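Side-chain contacts in pollen-specific leucine-rich repeat extensin-like protein 1 (PDB 6TME), which probably binds RALF signalling peptides through its leucine-rich repeat domain and so takes part in cell-wall control during pollen tube growth: residues A[228-231]-A[232-235]; A[192-196]-A[197-201]; A[298-301]-A[302-306]. All coordinates share one frame; numbering follows the deposited sequence.

All three contacts are short-range turns of one leucine-rich repeat solenoid, met along the chain in the order interaction 2, interaction 1, interaction 3. Interaction 2, its centre about 7 Å from the centre of the chain, runs from the end of strand 191-193 round the turn into strand 198-201; a second protein chain packs on this part. Interactions 1 and 3 are helical turns, their centres about 22 Å apart. Interaction 1 is the nearer to interaction 2, with closest atoms about 7 Å apart, whereas the centres of interactions 2 and 3 are about 31 Å apart. A glycan touches interaction 1, and small molecules probably from the crystallisation liquor meet the other two.

Interaction 1: A[228-231]-A[232-235]; sequences KTIG and QMKN. With NAG (2-acetamido-2-deoxy-beta-D-glucopyranose), chain G.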
ATOM      1  N   LYS A 228       7.133   4.864 -17.995  1.00 47.27           N
ATOM      2  CA  LYS A 228       8.360   5.660 -17.944  1.00 48.47           C
ATOM      3  C   LYS A 228       8.254   6.835 -16.975  1.00 43.74           C
ATOM      4  O   LYS A 228       9.287   7.320 -16.492  1.00 40.20           O
ATOM      5  CB  LYS A 228       8.721   6.188 -19.342  1.00 49.99           C
ATOM      6  CG  LYS A 228       9.481   5.224 -20.247  1.00 46.64           C
ATOM      7  N   THR A 229       7.028   7.302 -16.688  1.00 33.99           N
ATOM      8  CA  THR A 229       6.766   8.402 -15.754  1.00 40.58           C
ATOM      9  C   THR A 229       7.057   8.046 -14.298  1.00 37.23           C
ATOM     10  O   THR A 229       7.058   8.950 -13.452  1.00 36.44           O
ATOM     11  CB  THR A 229       5.300   8.873 -15.859  1.00 41.48           C
ATOM     12  OG1 THR A 229       4.427   7.741 -15.844  1.00 40.59           O
ATOM     13  CG2 THR A 229       5.062   9.649 -17.150  1.00 36.99           C
ATOM     14  N   ILE A 230       7.314   6.772 -13.985  1.00 31.60           N
ATOM     15  CA  ILE A 230       7.646   6.395 -12.611  1.00 30.83           C
ATOM     16  C   ILE A 230       8.796   7.227 -12.053  1.00 35.34           C
ATOM     17  O   ILE A 230       8.888   7.445 -10.838  1.00 35.42           O
ATOM     18  CB  ILE A 230       7.968   4.900 -12.540  1.00 29.40           C
ATOM     19  CG1 ILE A 230       8.046   4.470 -11.075  1.00 37.89           C
ATOM     20  CG2 ILE A 230       9.307   4.598 -13.266  1.00 28.64           C
ATOM     21  CD1 ILE A 230       7.825   2.999 -10.874  1.00 45.51           C
ATOM     22  N   GLY A 231       9.695   7.701 -12.922  1.00 33.21           N
ATOM     23  CA  GLY A 231      10.806   8.504 -12.451  1.00 28.77           C
ATOM     24  C   GLY A 231      10.401   9.835 -11.863  1.00 33.90           C
ATOM     25  O   GLY A 231      11.184  10.436 -11.121  1.00 34.69           O
ATOM     26  N   GLN A 232       9.195  10.303 -12.164  1.00 38.84           N
ATOM     27  CA  GLN A 232       8.749  11.610 -11.702  1.00 44.79           C
ATOM     28  C   GLN A 232       8.076  11.578 -10.329  1.00 42.97           C
ATOM     29  O   GLN A 232       7.787  12.647  -9.779  1.00 44.18           O
ATOM     30  CB  GLN A 232       7.811  12.237 -12.742  1.00 47.11           C
ATOM     31  CG  GLN A 232       8.554  12.707 -13.997  1.00 57.24           C
ATOM     32  CD  GLN A 232       7.657  12.824 -15.216  1.00 66.40           C
ATOM     33  OE1 GLN A 232       7.636  11.940 -16.071  1.00 70.50           O
ATOM     34  NE2 GLN A 232       6.928  13.931 -15.312  1.00 71.28           N
ATOM     35  N   MET A 233       7.845  10.399  -9.748  1.00 40.04           N
ATOM     36  CA  MET A 233       7.248  10.323  -8.415  1.00 34.92           C
ATOM     37  C   MET A 233       8.122  11.034  -7.390  1.00 39.39           C
ATOM     38  O   MET A 233       9.297  10.698  -7.207  1.00 46.68           O
ATOM     39  CB  MET A 233       7.038   8.869  -8.011  1.00 21.90           C
ATOM     40  CG  MET A 233       6.122   8.133  -8.962  1.00 31.53           C
ATOM     41  SD  MET A 233       5.943   6.376  -8.602  1.00 40.54           S
ATOM     42  CE  MET A 233       4.802   6.399  -7.239  1.00 27.12           C
ATOM     43  N   LYS A 234       7.556  12.034  -6.738  1.00 49.02           N
ATOM     44  CA  LYS A 234       8.249  12.658  -5.630  1.00 46.38           C
ATOM     45  C   LYS A 234       7.840  11.977  -4.329  1.00 44.64           C
ATOM     46  O   LYS A 234       6.783  11.323  -4.236  1.00 37.28           O
ATOM     47  CB  LYS A 234       7.947  14.155  -5.581  1.00 49.00           C
ATOM     48  CG  LYS A 234       7.282  14.690  -6.836  1.00 48.12           C
ATOM     49  N   ASN A 235       8.704  12.113  -3.325  1.00 35.35           N
ATOM     50  CA  ASN A 235       8.471  11.610  -1.979  1.00 39.12           C
ATOM     51  C   ASN A 235       8.478  10.089  -1.891  1.00 34.89           C
ATOM     52  O   ASN A 235       8.291   9.557  -0.792  1.00 34.40           O
ATOM     53  CB  ASN A 235       7.139  12.108  -1.399  1.00 38.23           C
ATOM     54  CG  ASN A 235       6.951  13.597  -1.569  1.00 40.57           C
ATOM     55  OD1 ASN A 235       7.913  14.366  -1.536  1.00 39.18           O
ATOM     56  ND2 ASN A 235       5.700  14.016  -1.754  1.00 41.87           N
TER
HETATM   57  C1  NAG G 501      14.451  13.245  -1.921  1.00 73.51           C
HETATM   58  C2  NAG G 501      13.849  14.014  -3.088  1.00 75.05           C
HETATM   59  C3  NAG G 501      14.523  15.370  -3.218  1.00 79.17           C
HETATM   60  C4  NAG G 501      14.412  16.129  -1.903  1.00 85.15           C
HETATM   61  C5  NAG G 501      14.924  15.282  -0.735  1.00 83.96           C
HETATM   62  C6  NAG G 501      14.653  15.919   0.608  1.00 86.48           C
HETATM   63  C7  NAG G 501      12.891  12.685  -4.918  1.00 82.34           C
HETATM   64  C8  NAG G 501      11.572  12.882  -4.234  1.00 84.69           C
HETATM   65  N2  NAG G 501      13.948  13.259  -4.328  1.00 74.03           N
HETATM   66  O4  NAG G 501      15.157  17.339  -1.975  1.00 89.85           O
HETATM   67  O5  NAG G 501      14.282  13.995  -0.716  1.00 78.83           O
HETATM   68  O6  NAG G 501      14.571  14.942   1.635  1.00 90.61           O
HETATM   69  O7  NAG G 501      12.992  12.042  -5.962  1.00 83.75           O
HETATM   70  O   HOH W   1      11.357  11.719  -8.781  1.00 45.60           O
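The 3-10 turn that follows strand 221-224 in this leucine-rich repeat domain is where T229 and I230 meet Q232 and M233. Its main link is Q232 N to T229 O, 2.8 Å and nearly straight at 163°. The next turn bond, M233 N to I230 O, is weak at 3.3 Å. On the solvent side, the Q232 amide swings back along the turn until OE1 lies 3.6 Å from T229 CG2, a contact of oxygen with methyl. T229 OG1 is engaged differently: it is hydrogen-bonded to E205 O, earlier in the chain. On the buried side, M233 folds back against the turn, its CG 3.4 Å from I230 O and its SD 3.8 Å from I230 CG1. I230 has CG1 anti to the backbone N (chi1 -169°), which sets that branch beside the carbonyl carbon, on the side from which the M233 sulfur approaches; I207 lies against M233 as well. Where the turn ends, a water sits 2.7 Å from G231 O and 2.8 Å from M233 O. Beyond it the acetamide methyl of a glycan, C8, comes within 3.1 Å of N235 N. The chemistry is thus two-sided: a buried thioether and hydrocarbon face, and a solvent face where one water binds the carbonyls of G231 and M233 and the sugar methyl lies against the K234-N235 backbone.

Interaction 2: A[192-196]-A[197-201]; sequences IFLNN and NRFES. With GOL (glycerol), chain S; EDO (1,2-ethanediol), chain U.
N197 and L194 hold the tight centre of this turn. N197 ND2 gives its N-H to L194 O at 2.8 Å, along a line straight to 170°, and the acceptor lies in the plane of the N197 amide although the donor stands well above the plane of the L194 carbonyl. The amide is gripped at its other positions too: OD1 takes the backbone N of F176 in strand 175-178 and ND2 also reaches I171 O, so this buried polar group is well satisfied and its rotation is fixed. Against the turn lies the ring of F199, whose CE2 is 4.0 Å from L194 CB. L194 O sits at the edge of that ring, 3.9 Å from CE2, and F176 and F222 pack around the phenyl group. N195 belongs to this tight part as well: its buried amide is held by T216, by the backbone of a second protein chain, and by N196 OD1, 2.9 Å from N195 ND2.

The other side is looser. A glycerol, probably from the crystallisation liquor, occupies it: N196 ND2 donates to its O2 at 3.1 Å, and its O3 donates to N197 O at 2.9 Å. R198 lies along D175 and E177, its NH2 making a weak bond to ethanediol O2.

N197 is a rung of the asparagine ladder of leucine-rich repeat solenoids, and N220, just before strand 221-224, repeats its bonds on F199 N and L194 O.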
ATOM      1  N   ILE A 192      -0.907   4.802  -0.502  1.00 26.59           N
ATOM      2  CA  ILE A 192      -1.893   4.133  -1.345  1.00 26.26           C
ATOM      3  C   ILE A 192      -1.613   2.633  -1.241  1.00 33.43           C
ATOM      4  O   ILE A 192      -0.601   2.146  -1.766  1.00 29.43           O
ATOM      5  CB  ILE A 192      -1.824   4.609  -2.810  1.00 23.40           C
ATOM      6  CG1 ILE A 192      -1.777   6.133  -2.884  1.00 31.73           C
ATOM      7  CG2 ILE A 192      -3.004   4.085  -3.632  1.00 23.62           C
ATOM      8  CD1 ILE A 192      -1.377   6.692  -4.239  1.00 35.01           C
ATOM      9  N   PHE A 193      -2.487   1.904  -0.551  1.00 33.54           N
ATOM     10  CA  PHE A 193      -2.372   0.453  -0.431  1.00 33.58           C
ATOM     11  C   PHE A 193      -3.473  -0.177  -1.275  1.00 27.93           C
ATOM     12  O   PHE A 193      -4.658  -0.006  -0.981  1.00 27.75           O
ATOM     13  CB  PHE A 193      -2.461   0.012   1.034  1.00 25.89           C
ATOM     14  CG  PHE A 193      -1.371   0.594   1.901  1.00 25.69           C
ATOM     15  CD1 PHE A 193      -0.101   0.063   1.881  1.00 23.96           C
ATOM     16  CD2 PHE A 193      -1.619   1.703   2.719  1.00 28.86           C
ATOM     17  CE1 PHE A 193       0.918   0.598   2.674  1.00 30.51           C
ATOM     18  CE2 PHE A 193      -0.608   2.253   3.506  1.00 23.27           C
ATOM     19  CZ  PHE A 193       0.664   1.694   3.487  1.00 25.35           C
ATOM     20  N   LEU A 194      -3.082  -0.882  -2.334  1.00 27.58           N
ATOM     21  CA  LEU A 194      -4.026  -1.562  -3.214  1.00 25.82           C
ATOM     22  C   LEU A 194      -3.841  -3.069  -3.208  1.00 26.27           C
ATOM     23  O   LEU A 194      -4.645  -3.772  -3.819  1.00 22.41           O
ATOM     24  CB  LEU A 194      -3.888  -1.057  -4.656  1.00 27.96           C
ATOM     25  CG  LEU A 194      -3.777   0.447  -4.859  1.00 31.73           C
ATOM     26  CD1 LEU A 194      -3.204   0.705  -6.241  1.00 34.11           C
ATOM     27  CD2 LEU A 194      -5.148   1.128  -4.685  1.00 26.51           C
ATOM     28  N   ASN A 195      -2.826  -3.577  -2.517  1.00 24.20           N
ATOM     29  CA  ASN A 195      -2.380  -4.943  -2.721  1.00 20.92           C
ATOM     30  C   ASN A 195      -3.477  -5.931  -2.350  1.00 30.01           C
ATOM     31  O   ASN A 195      -4.406  -5.619  -1.592  1.00 27.48           O
ATOM     32  CB  ASN A 195      -1.104  -5.231  -1.920  1.00 17.46           C
ATOM     33  CG  ASN A 195      -1.274  -4.997  -0.407  1.00 27.08           C
ATOM     34  OD1 ASN A 195      -1.227  -3.862   0.084  1.00 21.78           O
ATOM     35  ND2 ASN A 195      -1.479  -6.080   0.327  1.00 19.62           N
ATOM     36  N   ASN A 196      -3.375  -7.132  -2.929  1.00 30.89           N
ATOM     37  CA  ASN A 196      -4.274  -8.251  -2.621  1.00 23.00           C
ATOM     38  C   ASN A 196      -5.727  -7.886  -2.902  1.00 23.09           C
ATOM     39  O   ASN A 196      -6.616  -7.983  -2.044  1.00 25.01           O
ATOM     40  CB  ASN A 196      -4.102  -8.713  -1.177  1.00 18.44           C
ATOM     41  CG  ASN A 196      -2.797  -9.430  -0.959  1.00 31.62           C
ATOM     42  OD1 ASN A 196      -1.748  -8.800  -0.774  1.00 31.47           O
ATOM     43  ND2 ASN A 196      -2.852 -10.756  -0.968  1.00 22.53           N
ATOM     44  N   ASN A 197      -5.949  -7.444  -4.130  1.00 22.63           N
ATOM     45  CA  ASN A 197      -7.289  -7.271  -4.657  1.00 28.41           C
ATOM     46  C   ASN A 197      -7.337  -8.060  -5.961  1.00 35.00           C
ATOM     47  O   ASN A 197      -6.562  -8.993  -6.198  1.00 34.95           O
ATOM     48  CB  ASN A 197      -7.598  -5.775  -4.799  1.00 23.49           C
ATOM     49  CG  ASN A 197      -8.084  -5.181  -3.504  1.00 26.69           C
ATOM     50  OD1 ASN A 197      -9.236  -5.391  -3.114  1.00 24.29           O
ATOM     51  ND2 ASN A 197      -7.191  -4.493  -2.792  1.00 21.56           N
ATOM     52  N   ARG A 198      -8.241  -7.679  -6.842  1.00 34.55           N
ATOM     53  CA  ARG A 198      -8.289  -8.278  -8.158  1.00 30.86           C
ATOM     54  C   ARG A 198      -8.286  -7.206  -9.240  1.00 24.29           C
ATOM     55  O   ARG A 198      -8.925  -7.352 -10.276  1.00 31.15           O
ATOM     56  CB  ARG A 198      -9.498  -9.200  -8.274  1.00 30.01           C
ATOM     57  CG  ARG A 198      -9.376 -10.435  -7.406  1.00 21.71           C
ATOM     58  CD  ARG A 198      -8.321 -11.399  -8.000  1.00 36.59           C
ATOM     59  NE  ARG A 198      -8.937 -12.402  -8.877  1.00 49.38           N
ATOM     60  CZ  ARG A 198      -8.323 -13.476  -9.370  1.00 48.76           C
ATOM     61  NH1 ARG A 198      -7.047 -13.709  -9.097  1.00 52.56           N
ATOM     62  NH2 ARG A 198      -8.994 -14.319 -10.142  1.00 48.85           N
ATOM     63  N   PHE A 199      -7.555  -6.115  -9.019  1.00 18.36           N
ATOM     64  CA  PHE A 199      -7.378  -5.113 -10.064  1.00 30.92           C
ATOM     65  C   PHE A 199      -6.671  -5.702 -11.282  1.00 34.34           C
ATOM     66  O   PHE A 199      -5.829  -6.601 -11.172  1.00 26.77           O
ATOM     67  CB  PHE A 199      -6.582  -3.922  -9.540  1.00 21.89           C
ATOM     68  CG  PHE A 199      -7.290  -3.161  -8.455  1.00 24.91           C
ATOM     69  CD1 PHE A 199      -8.551  -2.620  -8.684  1.00 21.59           C
ATOM     70  CD2 PHE A 199      -6.696  -2.990  -7.203  1.00 23.24           C
ATOM     71  CE1 PHE A 199      -9.225  -1.916  -7.667  1.00 21.93           C
ATOM     72  CE2 PHE A 199      -7.358  -2.295  -6.190  1.00 29.80           C
ATOM     73  CZ  PHE A 199      -8.624  -1.756  -6.417  1.00 20.54           C
ATOM     74  N   GLU A 200      -6.993  -5.145 -12.446  1.00 39.98           N
ATOM     75  CA  GLU A 200      -6.516  -5.636 -13.733  1.00 42.34           C
ATOM     76  C   GLU A 200      -6.022  -4.476 -14.596  1.00 39.79           C
ATOM     77  O   GLU A 200      -6.062  -3.303 -14.209  1.00 40.45           O
ATOM     78  CB  GLU A 200      -7.617  -6.411 -14.464  1.00 38.02           C
ATOM     79  CG  GLU A 200      -7.698  -7.881 -14.088  1.00 59.36           C
ATOM     80  CD  GLU A 200      -8.402  -8.726 -15.159  1.00 74.10           C
ATOM     81  OE1 GLU A 200      -9.377  -8.227 -15.777  1.00 74.01           O
ATOM     82  OE2 GLU A 200      -7.959  -9.879 -15.400  1.00 70.07           O
ATOM     83  N   SER A 201      -5.548  -4.826 -15.784  1.00 47.30           N
ATOM     84  CA  SER A 201      -5.007  -3.879 -16.751  1.00 50.57           C
ATOM     85  C   SER A 201      -3.841  -3.069 -16.203  1.00 43.29           C
ATOM     86  O   SER A 201      -3.129  -3.527 -15.303  1.00 38.14           O
ATOM     87  CB  SER A 201      -6.092  -2.949 -17.275  1.00 51.98           C
ATOM     88  OG  SER A 201      -6.627  -3.500 -18.461  1.00 70.65           O
TER
HETATM   89  C1  GOL S 513      -8.074 -11.338  -1.511  1.00 55.71           C
HETATM   90  O1  GOL S 513      -8.338 -10.284  -0.563  1.00 31.50           O
HETATM   91  C2  GOL S 513      -6.623 -11.180  -2.183  1.00 56.10           C
HETATM   92  O2  GOL S 513      -5.636 -11.991  -1.614  1.00 52.20           O
HETATM   93  C3  GOL S 513      -6.797 -11.498  -3.695  1.00 50.07           C
HETATM   94  O3  GOL S 513      -5.645 -11.018  -4.333  1.00 39.85           O
HETATM   95  C1  EDO U 515      -5.087 -16.892  -9.772  1.00 61.68           C
HETATM   96  O1  EDO U 515      -4.012 -16.131 -10.351  1.00 68.70           O
HETATM   97  C2  EDO U 515      -5.948 -17.542 -10.856  1.00 50.30           C
HETATM   98  O2  EDO U 515      -6.862 -16.570 -11.385  1.00 43.90           O

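Interaction 3: A[298-301]-A[302-306]; sequences VTDN and ICKLP. With SO4 (sulfate ion), chain K.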
ATOM      1  N   VAL A 298      24.648  -8.912 -13.612  1.00 42.18           N
ATOM      2  CA  VAL A 298      24.444  -8.126 -12.399  1.00 35.23           C
ATOM      3  C   VAL A 298      25.814  -7.607 -11.984  1.00 44.47           C
ATOM      4  O   VAL A 298      26.707  -8.392 -11.638  1.00 50.77           O
ATOM      5  CB  VAL A 298      23.800  -8.942 -11.269  1.00 44.07           C
ATOM      6  CG1 VAL A 298      23.611  -8.071 -10.026  1.00 33.84           C
ATOM      7  CG2 VAL A 298      22.464  -9.569 -11.727  1.00 44.75           C
ATOM      8  N   THR A 299      25.982  -6.291 -12.031  1.00 43.33           N
ATOM      9  CA  THR A 299      27.254  -5.611 -11.842  1.00 41.10           C
ATOM     10  C   THR A 299      27.361  -5.053 -10.426  1.00 44.48           C
ATOM     11  O   THR A 299      26.377  -4.970  -9.682  1.00 43.20           O
ATOM     12  CB  THR A 299      27.383  -4.461 -12.840  1.00 46.34           C
ATOM     13  OG1 THR A 299      26.368  -3.500 -12.538  1.00 60.02           O
ATOM     14  CG2 THR A 299      27.143  -4.958 -14.241  1.00 42.94           C
ATOM     15  N   ASP A 300      28.568  -4.619 -10.070  1.00 43.38           N
ATOM     16  CA  ASP A 300      28.732  -3.947  -8.789  1.00 55.35           C
ATOM     17  C   ASP A 300      28.272  -2.499  -8.845  1.00 49.23           C
ATOM     18  O   ASP A 300      28.232  -1.835  -7.805  1.00 44.04           O
ATOM     19  CB  ASP A 300      30.191  -4.029  -8.321  1.00 59.67           C
ATOM     20  CG  ASP A 300      31.151  -3.391  -9.288  1.00 69.61           C
ATOM     21  OD1 ASP A 300      30.736  -3.124 -10.442  1.00 72.16           O
ATOM     22  OD2 ASP A 300      32.313  -3.151  -8.891  1.00 73.21           O
ATOM     23  N   ASN A 301      27.948  -1.999 -10.041  1.00 53.75           N
ATOM     24  CA  ASN A 301      27.174  -0.773 -10.162  1.00 57.56           C
ATOM     25  C   ASN A 301      25.987  -0.810  -9.210  1.00 50.09           C
ATOM     26  O   ASN A 301      25.641   0.195  -8.577  1.00 51.97           O
ATOM     27  CB  ASN A 301      26.693  -0.625 -11.604  1.00 69.23           C
ATOM     28  CG  ASN A 301      26.693   0.792 -12.073  1.00 78.61           C
ATOM     29  OD1 ASN A 301      27.315   1.659 -11.460  1.00 87.01           O
ATOM     30  ND2 ASN A 301      25.990   1.049 -13.179  1.00 76.49           N
ATOM     31  N   ILE A 302      25.383  -1.984  -9.073  1.00 39.50           N
ATOM     32  CA  ILE A 302      24.184  -2.184  -8.281  1.00 45.18           C
ATOM     33  C   ILE A 302      24.505  -2.805  -6.926  1.00 37.54           C
ATOM     34  O   ILE A 302      24.036  -2.337  -5.889  1.00 34.83           O
ATOM     35  CB  ILE A 302      23.197  -3.051  -9.092  1.00 52.53           C
ATOM     36  CG1 ILE A 302      22.734  -2.279 -10.330  1.00 56.38           C
ATOM     37  CG2 ILE A 302      22.043  -3.507  -8.240  1.00 57.75           C
ATOM     38  CD1 ILE A 302      22.146  -3.137 -11.417  1.00 60.45           C
ATOM     39  N   CYS A 303      25.340  -3.842  -6.913  1.00 31.11           N
ATOM     40  CA  CYS A 303      25.602  -4.597  -5.696  1.00 32.11           C
ATOM     41  C   CYS A 303      26.402  -3.818  -4.660  1.00 39.16           C
ATOM     42  O   CYS A 303      26.439  -4.239  -3.496  1.00 40.46           O
ATOM     43  CB  CYS A 303      26.315  -5.901  -6.039  1.00 43.78           C
ATOM     44  SG  CYS A 303      25.288  -7.010  -7.063  1.00 61.63           S
ATOM     45  N   LYS A 304      27.020  -2.692  -5.029  1.00 34.27           N
ATOM     46  CA  LYS A 304      27.759  -1.899  -4.054  1.00 37.22           C
ATOM     47  C   LYS A 304      27.053  -0.596  -3.698  1.00 44.51           C
ATOM     48  O   LYS A 304      27.675   0.302  -3.128  1.00 41.28           O
ATOM     49  CB  LYS A 304      29.184  -1.659  -4.547  1.00 43.80           C
ATOM     50  CG  LYS A 304      30.031  -2.885  -4.221  1.00 56.67           C
ATOM     51  CD  LYS A 304      31.320  -3.046  -5.010  1.00 65.37           C
ATOM     52  CE  LYS A 304      32.322  -1.950  -4.745  1.00 69.19           C
ATOM     53  NZ  LYS A 304      33.700  -2.468  -4.988  1.00 66.00           N
ATOM     54  N   LEU A 305      25.760  -0.491  -4.002  1.00 47.94           N
ATOM     55  CA  LEU A 305      24.974   0.642  -3.539  1.00 36.06           C
ATOM     56  C   LEU A 305      25.069   0.745  -2.016  1.00 33.19           C
ATOM     57  O   LEU A 305      25.049  -0.276  -1.320  1.00 37.84           O
ATOM     58  CB  LEU A 305      23.522   0.492  -3.990  1.00 36.05           C
ATOM     59  CG  LEU A 305      23.232   0.762  -5.476  1.00 38.05           C
ATOM     60  CD1 LEU A 305      21.904   0.163  -5.907  1.00 36.49           C
ATOM     61  CD2 LEU A 305      23.249   2.248  -5.797  1.00 34.42           C
ATOM     62  N   PRO A 306      25.180   1.958  -1.468  1.00 38.99           N
ATOM     63  CA  PRO A 306      25.643   2.101  -0.070  1.00 36.35           C
ATOM     64  C   PRO A 306      24.673   1.608   0.992  1.00 45.58           C
ATOM     65  O   PRO A 306      25.117   1.113   2.035  1.00 52.73           O
ATOM     66  CB  PRO A 306      25.871   3.610   0.057  1.00 36.33           C
ATOM     67  CG  PRO A 306      24.940   4.205  -0.973  1.00 39.72           C
ATOM     68  CD  PRO A 306      24.976   3.257  -2.128  1.00 38.54           C
TER
HETATM   69  S   SO4 K 505      33.957  -6.261  -7.326  1.00 98.66           S
HETATM   70  O1  SO4 K 505      34.379  -6.554  -5.955  1.00 98.17           O
HETATM   71  O2  SO4 K 505      32.892  -7.180  -7.722  1.00 92.86           O
HETATM   72  O3  SO4 K 505      35.097  -6.439  -8.223  1.00105.52           O
HETATM   73  O4  SO4 K 505      33.484  -4.881  -7.414  1.00 92.21           O
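T299 O, which takes two backbone N-H groups from I302 and C303, is the polar hub of this short helix, 300-303, a one-turn element between consecutive strands of the leucine-rich repeat fold, with T299 at its N-cap position. The bond from C303 N is 3.2 Å, nearly straight at 167°, and arrives in the carbonyl plane on a lone pair. I302 N comes from above that plane at the same length and with a more bent approach. A third backbone bond, K304 N to D300 O, 3.1 Å, carries the turn to its end, where K304 leaves helical geometry.

Outside the backbone, D300 and K304 flank a sulfate, probably from the crystallisation liquor. D300 OD2 is 2.6 Å from the sulfate O4, so close for two oxygens that an acid group there probably carries a proton, while K304 NZ makes a weak bond of 3.4 Å to the same oxygen. The K304 chain runs over D300, CD lying 3.6 Å from D300 CB, then bends at chi3 (65°), which brings the ammonium round to the sulfate. NZ and D300 OD2 are too far apart for a salt bridge, and the sulfate is further held by the backbone N of S324.

Deeper in, the apolar groups take over. I302, V298 and C303 lie against F311 of strand 310-312. C303 is joined in a disulfide to C325, tying this turn to the loop after strand 317-321. With chi1 at 180°, V298 swings CG1 away from its own N and onto the bridge, where the methyl stops 3.6 Å from C303 SG.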